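Local coordinates for protein glycosyltransferase Gtf1 (Streptococcus pneumoniae, PDB 4PQG) that is a glycosyltransferase of the GT-B fold that binds uridine-5'-diphosphate, at residues N13-I18 with G24-Q29; Y31-F36 with S43-T48. One frame throughout, in Å; residues are numbered along the deposited sequence.

Contact 1 (N13-I18 with G24-Q29); sequences NINLGI and GVEYAQ. With UDP (uridine-5'-diphosphate), chain C; NAG (2-acetamido-2-deoxy-beta-D-glucopyranose), chain D.
In the first beta-alpha-beta unit of this GT-B protein, Asn15 at the end of strand 10-15 reaches across to Glu26 and Gln29 on helix 24-38. The Asn15 amide nitrogen donates to both. Asn15 ND2 lies 2.8 Å from Glu26 OE1, and the bond is fairly straight at 164°. It stays in the amide plane of Asn15 and uses the anti lone pair of the carboxylate oxygen. The amide and the carboxylate are nearly coplanar. The second bond, from Asn15 ND2 to Gln29 OE1, measures 3.1 Å. Here the donor stands above the Gln29 carbonyl plane, and the two amide planes are perpendicular. Asn15 has its CG opposite the backbone N (chi1 -165°), which carries the amide over to the helix. Glu26 bends at chi2, and its CG rests 3.4 Å from Gly17 O. A water accepts from Gly17 N at 2.9 Å and sits beside Glu26 OE1. Further partners fix the polar ends. Arg228 forms a salt bridge with Glu26 OE1, Ser23 OG hydrogen-bonds Glu26 OE2, and Asp227 takes Gln29 NE2. One face of the Tyr27 ring packs on the UDP ribose at C1'. Strand 10-15 and helix 24-38 open the beta-alpha-beta unit of a Rossmann-like parallel sheet, and in this protein the helix start meets the UDP diphosphate through Gly24 N, 3.0 Å from UDP O2B.

Contact 2 (Y31-F36 with S43-T48); sequences YRAGVF and SKFIFT
Phe45 of strand 42-47 pushes its ring against Ala33 on helix 24-38, while Ser43 packs on Phe36. These two pairs form the tight part of the contact. Phe45 CE2 comes within 3.4 Å of Ala33 CB. Phe45 CZ reaches the helix backbone itself, 3.6 Å from Ala33 N. Phe45 has its CG opposite the carbonyl carbon (chi1 -64°), and the ring extends toward the helix with its far end in the lead. Next to it, Phe36 CD2 lies 3.5 Å from Ser43 CB, and Ser43 OG stays near Phe36 CB. The Phe36 ring also lies with one face over Arg32 O of its own helix. The other contacts are looser. Phe36 CD2 and Phe45 CZ are 4.1 Å apart, and Arg32 NH2 passes Phe45 CE1 at 4.3 Å. The guanidinium is held elsewhere, by a salt bridge to Asp227 and a hydrogen bond to Asn13 OD1. All the touching residues are buried. Tyr31 and Lys44, both partly exposed, point away from the partner segment and take no part; Tyr31 packs on helix 416-423. The helix and strand segments run nearly antiparallel, and their axes approach to 9.5 Å. Around them, Phe65 meets the Phe45 ring, Trp501 of helix 494-508 packs edge-to-face with Phe36, and strand 10-15 lies next to strand 42-47 in the sheet.

Contacts 1 and 2 follow each other along the chain, and their centres are 8 Å apart. Both use helix 24-38: contact 1 takes its first turns and contact 2 a later part. The helix packs first on strand 10-15 and then on strand 42-47, so the two contacts together span one beta-alpha-beta crossover. The strands are parallel neighbours in the same seven-stranded sheet. Asn13 joins them through probable backbone hydrogen bonds, with Asn13 O 2.6 Å from Ile46 N. Phe45 of contact 2 also packs against Asn13 and Gln29 of contact 1. The helix thus has its UDP-binding start in contact 1 and is seated on the sheet by both contacts.

Contact 1 (N13-I18 with G24-Q29)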
loop_
_atom_site.group_PDB
_atom_site.type_symbol
_atom_site.label_atom_id
_atom_site.label_comp_id
_atom_site.label_asym_id
_atom_site.label_seq_id
_atom_site.Cartn_x
_atom_site.Cartn_y
_atom_site.Cartn_z
ATOM N N ASN A 13 -3.251 14.227 0.957
ATOM C CA ASN A 13 -2.228 13.202 1.103
ATOM C C ASN A 13 -1.952 12.612 -0.281
ATOM O O ASN A 13 -2.891 12.237 -0.993
ATOM C CB ASN A 13 -2.733 12.095 2.026
ATOM C CG ASN A 13 -3.267 12.626 3.353
ATOM O OD1 ASN A 13 -2.621 12.479 4.375
ATOM N ND2 ASN A 13 -4.472 13.219 3.337
ATOM N N ILE A 14 -0.675 12.499 -0.627
ATOM C CA ILE A 14 -0.250 12.115 -1.980
ATOM C C ILE A 14 0.547 10.801 -1.990
ATOM O O ILE A 14 1.551 10.654 -1.279
ATOM C CB ILE A 14 0.553 13.254 -2.655
ATOM C CG1 ILE A 14 -0.369 14.469 -2.887
ATOM C CG2 ILE A 14 1.116 12.802 -3.988
ATOM C CD1 ILE A 14 0.343 15.759 -3.233
ATOM N N ASN A 15 0.066 9.849 -2.783
ATOM C CA ASN A 15 0.715 8.556 -2.946
ATOM C C ASN A 15 0.709 8.247 -4.448
ATOM O O ASN A 15 -0.040 8.866 -5.210
ATOM C CB ASN A 15 -0.057 7.489 -2.155
ATOM C CG ASN A 15 0.729 6.180 -1.964
ATOM O OD1 ASN A 15 1.848 6.022 -2.438
ATOM N ND2 ASN A 15 0.121 5.242 -1.269
ATOM N N LEU A 16 1.535 7.298 -4.879
ATOM C CA LEU A 16 1.491 6.880 -6.275
ATOM C C LEU A 16 0.260 6.022 -6.575
ATOM O O LEU A 16 -0.565 6.382 -7.404
ATOM C CB LEU A 16 2.797 6.182 -6.694
ATOM C CG LEU A 16 4.045 7.024 -6.420
ATOM C CD1 LEU A 16 5.301 6.288 -6.849
ATOM C CD2 LEU A 16 3.940 8.383 -7.102
ATOM N N GLY A 17 0.123 4.901 -5.885
ATOM C CA GLY A 17 -0.871 3.919 -6.280
ATOM C C GLY A 17 -1.408 3.088 -5.146
ATOM O O GLY A 17 -1.132 3.354 -3.965
ATOM N N ILE A 18 -2.186 2.083 -5.524
ATOM C CA ILE A 18 -2.914 1.230 -4.587
ATOM C C ILE A 18 -3.340 -0.009 -5.348
ATOM O O ILE A 18 -3.636 0.067 -6.546
ATOM C CB ILE A 18 -4.143 1.953 -3.965
ATOM C CG1 ILE A 18 -4.843 1.056 -2.915
ATOM C CG2 ILE A 18 -5.126 2.396 -5.041
ATOM C CD1 ILE A 18 -5.663 1.822 -1.900
ATOM N N GLY A 24 2.427 -1.532 3.425
ATOM C CA GLY A 24 2.133 -0.739 4.608
ATOM C C GLY A 24 2.038 0.748 4.355
ATOM O O GLY A 24 1.384 1.436 5.114
ATOM N N VAL A 25 2.689 1.256 3.309
ATOM C CA VAL A 25 2.546 2.687 2.955
ATOM C C VAL A 25 1.066 3.030 2.727
ATOM O O VAL A 25 0.552 4.020 3.275
ATOM C CB VAL A 25 3.403 3.097 1.726
ATOM C CG1 VAL A 25 3.191 4.577 1.378
ATOM C CG2 VAL A 25 4.887 2.824 1.980
ATOM N N GLU A 26 0.385 2.192 1.944
ATOM C CA GLU A 26 -1.029 2.373 1.656
ATOM C C GLU A 26 -1.908 2.120 2.881
ATOM O O GLU A 26 -2.905 2.833 3.107
ATOM C CB GLU A 26 -1.469 1.463 0.494
ATOM C CG GLU A 26 -0.944 1.932 -0.870
ATOM C CD GLU A 26 0.551 1.725 -1.018
ATOM O OE1 GLU A 26 1.272 2.715 -1.299
ATOM O OE2 GLU A 26 1.013 0.576 -0.811
ATOM N N TYR A 27 -1.551 1.113 3.670
ATOM C CA TYR A 27 -2.284 0.857 4.918
ATOM C C TYR A 27 -2.106 2.002 5.931
ATOM O O TYR A 27 -3.065 2.375 6.628
ATOM C CB TYR A 27 -1.935 -0.519 5.503
ATOM C CG TYR A 27 -2.658 -1.609 4.756
ATOM C CD1 TYR A 27 -3.959 -1.953 5.100
ATOM C CD2 TYR A 27 -2.067 -2.251 3.659
ATOM C CE1 TYR A 27 -4.645 -2.926 4.397
ATOM C CE2 TYR A 27 -2.746 -3.231 2.947
ATOM C CZ TYR A 27 -4.038 -3.550 3.322
ATOM O OH TYR A 27 -4.733 -4.503 2.652
ATOM N N ALA A 28 -0.891 2.548 6.009
ATOM C CA ALA A 28 -0.633 3.727 6.839
ATOM C C ALA A 28 -1.540 4.895 6.449
ATOM O O ALA A 28 -2.023 5.642 7.315
ATOM C CB ALA A 28 0.823 4.158 6.740
ATOM N N GLN A 29 -1.738 5.075 5.148
ATOM C CA GLN A 29 -2.637 6.115 4.660
ATOM C C GLN A 29 -4.066 5.826 5.106
ATOM O O GLN A 29 -4.807 6.739 5.478
ATOM C CB GLN A 29 -2.598 6.209 3.137
ATOM C CG GLN A 29 -1.365 6.860 2.537
ATOM C CD GLN A 29 -1.636 7.351 1.118
ATOM O OE1 GLN A 29 -2.180 6.617 0.290
ATOM N NE2 GLN A 29 -1.304 8.610 0.852
HETATM N N1 UDP C . -1.717 -6.827 5.279
HETATM C C2 UDP C . -3.029 -7.289 5.038
HETATM N N3 UDP C . -3.215 -8.559 4.707
HETATM C C4 UDP C . -2.204 -9.430 4.583
HETATM C C5 UDP C . -0.889 -9.012 4.806
HETATM C C6 UDP C . -0.674 -7.676 5.166
HETATM O O2 UDP C . -4.020 -6.523 5.144
HETATM O O4 UDP C . -2.468 -10.613 4.269
HETATM C "C1'" UDP C . -1.546 -5.424 5.685
HETATM C "C2'" UDP C . -1.225 -5.382 7.177
HETATM O "O2'" UDP C . -2.390 -5.392 8.026
HETATM C "C3'" UDP C . -0.414 -4.110 7.356
HETATM C "C4'" UDP C . 0.205 -3.874 5.981
HETATM O "O4'" UDP C . -0.414 -4.802 5.075
HETATM O "O3'" UDP C . -1.267 -3.008 7.686
HETATM C "C5'" UDP C . 1.711 -4.127 5.959
HETATM O "O5'" UDP C . 2.353 -3.075 6.658
HETATM P PA UDP C . 3.799 -3.270 7.324
HETATM O O1A UDP C . 4.212 -1.972 7.965
HETATM O O2A UDP C . 3.715 -4.507 8.185
HETATM O O3A UDP C . 4.795 -3.770 6.157
HETATM P PB UDP C . 5.274 -3.060 4.795
HETATM O O1B UDP C . 6.752 -3.373 4.727
HETATM O O2B UDP C . 4.437 -3.709 3.704
HETATM O O3B UDP C . 5.037 -1.574 4.983
HETATM C C1 NAG D . 6.720 0.550 5.235
HETATM C C2 NAG D . 7.859 0.079 6.131
HETATM C C3 NAG D . 7.022 -0.327 7.351
HETATM C C4 NAG D . 6.058 0.787 7.792
HETATM C C5 NAG D . 5.259 1.343 6.581
HETATM C C6 NAG D . 4.217 2.401 6.927
HETATM C C7 NAG D . 9.809 -1.341 5.787
HETATM C C8 NAG D . 10.296 -2.624 5.176
HETATM N N2 NAG D . 8.521 -1.094 5.612
HETATM O O1 NAG D . 6.698 0.262 3.867
HETATM O O3 NAG D . 7.827 -0.779 8.426
HETATM O O4 NAG D . 5.167 0.247 8.737
HETATM O O5 NAG D . 6.235 1.810 5.648
HETATM O O6 NAG D . 4.923 3.543 7.355
HETATM O O7 NAG D . 10.588 -0.586 6.392
HETATM O O HOH W 1 1.870 3.269 -4.312
#

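Contact 2 (Y31-F36 with S43-T48)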
loop_
_atom_site.group_PDB
_atom_site.type_symbol
_atom_site.label_atom_id
_atom_site.label_comp_id
_atom_site.label_asym_id
_atom_site.label_seq_id
_atom_site.Cartn_x
_atom_site.Cartn_y
_atom_site.Cartn_z
ATOM N N TYR A 31 -4.883 4.041 7.791
ATOM C CA TYR A 31 -4.918 4.382 9.217
ATOM C C TYR A 31 -5.136 5.891 9.410
ATOM O O TYR A 31 -6.023 6.294 10.163
ATOM C CB TYR A 31 -3.651 3.933 9.943
ATOM C CG TYR A 31 -3.678 2.489 10.415
ATOM C CD1 TYR A 31 -4.386 2.119 11.569
ATOM C CD2 TYR A 31 -2.976 1.500 9.727
ATOM C CE1 TYR A 31 -4.387 0.799 12.021
ATOM C CE2 TYR A 31 -2.986 0.175 10.151
ATOM C CZ TYR A 31 -3.694 -0.173 11.301
ATOM O OH TYR A 31 -3.691 -1.490 11.730
ATOM N N ARG A 32 -4.338 6.708 8.720
ATOM C CA ARG A 32 -4.414 8.176 8.802
ATOM C C ARG A 32 -5.808 8.704 8.449
ATOM O O ARG A 32 -6.323 9.623 9.109
ATOM C CB ARG A 32 -3.367 8.821 7.896
ATOM C CG ARG A 32 -3.046 10.279 8.221
ATOM C CD ARG A 32 -2.098 10.885 7.202
ATOM N NE ARG A 32 -0.879 10.083 7.080
ATOM C CZ ARG A 32 -0.228 9.874 5.939
ATOM N NH1 ARG A 32 0.851 9.111 5.931
ATOM N NH2 ARG A 32 -0.667 10.404 4.802
ATOM N N ALA A 33 -6.418 8.114 7.423
ATOM C CA ALA A 33 -7.779 8.459 7.033
ATOM C C ALA A 33 -8.773 8.199 8.154
ATOM O O ALA A 33 -9.709 8.982 8.345
ATOM C CB ALA A 33 -8.187 7.693 5.781
ATOM N N GLY A 34 -8.582 7.089 8.876
ATOM C CA GLY A 34 -9.401 6.765 10.048
ATOM C C GLY A 34 -9.277 7.808 11.137
ATOM O O GLY A 34 -10.257 8.137 11.808
ATOM N N VAL A 35 -8.067 8.329 11.313
ATOM C CA VAL A 35 -7.797 9.385 12.289
ATOM C C VAL A 35 -8.464 10.701 11.878
ATOM O O VAL A 35 -9.095 11.372 12.703
ATOM C CB VAL A 35 -6.287 9.639 12.471
ATOM C CG1 VAL A 35 -6.054 10.938 13.234
ATOM C CG2 VAL A 35 -5.617 8.468 13.183
ATOM N N PHE A 36 -8.315 11.075 10.611
ATOM C CA PHE A 36 -8.903 12.312 10.117
ATOM C C PHE A 36 -10.427 12.302 10.196
ATOM O O PHE A 36 -11.026 13.330 10.513
ATOM C CB PHE A 36 -8.403 12.645 8.715
ATOM C CG PHE A 36 -6.931 12.965 8.658
ATOM C CD1 PHE A 36 -6.259 13.448 9.778
ATOM C CD2 PHE A 36 -6.223 12.810 7.472
ATOM C CE1 PHE A 36 -4.916 13.759 9.725
ATOM C CE2 PHE A 36 -4.876 13.133 7.405
ATOM C CZ PHE A 36 -4.216 13.607 8.532
ATOM N N SER A 43 -10.172 15.668 4.597
ATOM C CA SER A 43 -8.974 15.073 4.008
ATOM C C SER A 43 -9.213 14.436 2.651
ATOM O O SER A 43 -10.316 13.981 2.347
ATOM C CB SER A 43 -8.362 14.041 4.958
ATOM O OG SER A 43 -9.210 12.927 5.065
ATOM N N LYS A 44 -8.155 14.408 1.846
ATOM C CA LYS A 44 -8.177 13.781 0.524
ATOM C C LYS A 44 -6.912 12.960 0.346
ATOM O O LYS A 44 -5.821 13.415 0.686
ATOM C CB LYS A 44 -8.263 14.831 -0.594
ATOM C CG LYS A 44 -9.449 15.782 -0.466
ATOM C CD LYS A 44 -10.775 15.096 -0.742
ATOM C CE LYS A 44 -11.888 16.148 -0.795
ATOM N NZ LYS A 44 -13.179 15.550 -1.228
ATOM N N PHE A 45 -7.089 11.750 -0.172
ATOM C CA PHE A 45 -5.979 10.878 -0.512
ATOM C C PHE A 45 -5.882 10.762 -2.028
ATOM O O PHE A 45 -6.755 10.213 -2.695
ATOM C CB PHE A 45 -6.105 9.537 0.211
ATOM C CG PHE A 45 -6.019 9.676 1.709
ATOM C CD1 PHE A 45 -4.824 9.448 2.372
ATOM C CD2 PHE A 45 -7.123 10.091 2.445
ATOM C CE1 PHE A 45 -4.725 9.603 3.757
ATOM C CE2 PHE A 45 -7.038 10.262 3.821
ATOM C CZ PHE A 45 -5.839 10.020 4.481
ATOM N N ILE A 46 -4.824 11.360 -2.550
ATOM C CA ILE A 46 -4.608 11.519 -3.986
ATOM C C ILE A 46 -3.690 10.390 -4.456
ATOM O O ILE A 46 -2.634 10.174 -3.872
ATOM C CB ILE A 46 -3.926 12.879 -4.270
ATOM C CG1 ILE A 46 -4.835 14.042 -3.817
ATOM C CG2 ILE A 46 -3.527 12.999 -5.747
ATOM C CD1 ILE A 46 -4.076 15.301 -3.457
ATOM N N PHE A 47 -4.100 9.686 -5.507
ATOM C CA PHE A 47 -3.236 8.722 -6.197
ATOM C C PHE A 47 -2.933 9.205 -7.615
ATOM O O PHE A 47 -3.846 9.592 -8.349
ATOM C CB PHE A 47 -3.906 7.355 -6.211
ATOM C CG PHE A 47 -4.247 6.854 -4.832
ATOM C CD1 PHE A 47 -3.335 6.083 -4.117
ATOM C CD2 PHE A 47 -5.461 7.197 -4.236
ATOM C CE1 PHE A 47 -3.634 5.647 -2.836
ATOM C CE2 PHE A 47 -5.769 6.766 -2.953
ATOM C CZ PHE A 47 -4.862 5.977 -2.263
ATOM N N THR A 48 -1.651 9.185 -7.986
ATOM C CA THR A 48 -1.203 9.774 -9.266
ATOM C C THR A 48 -0.948 8.774 -10.389
ATOM O O THR A 48 -0.814 9.180 -11.568
ATOM C CB THR A 48 0.054 10.656 -9.091
ATOM O OG1 THR A 48 1.105 9.876 -8.509
ATOM C CG2 THR A 48 -0.244 11.868 -8.195
#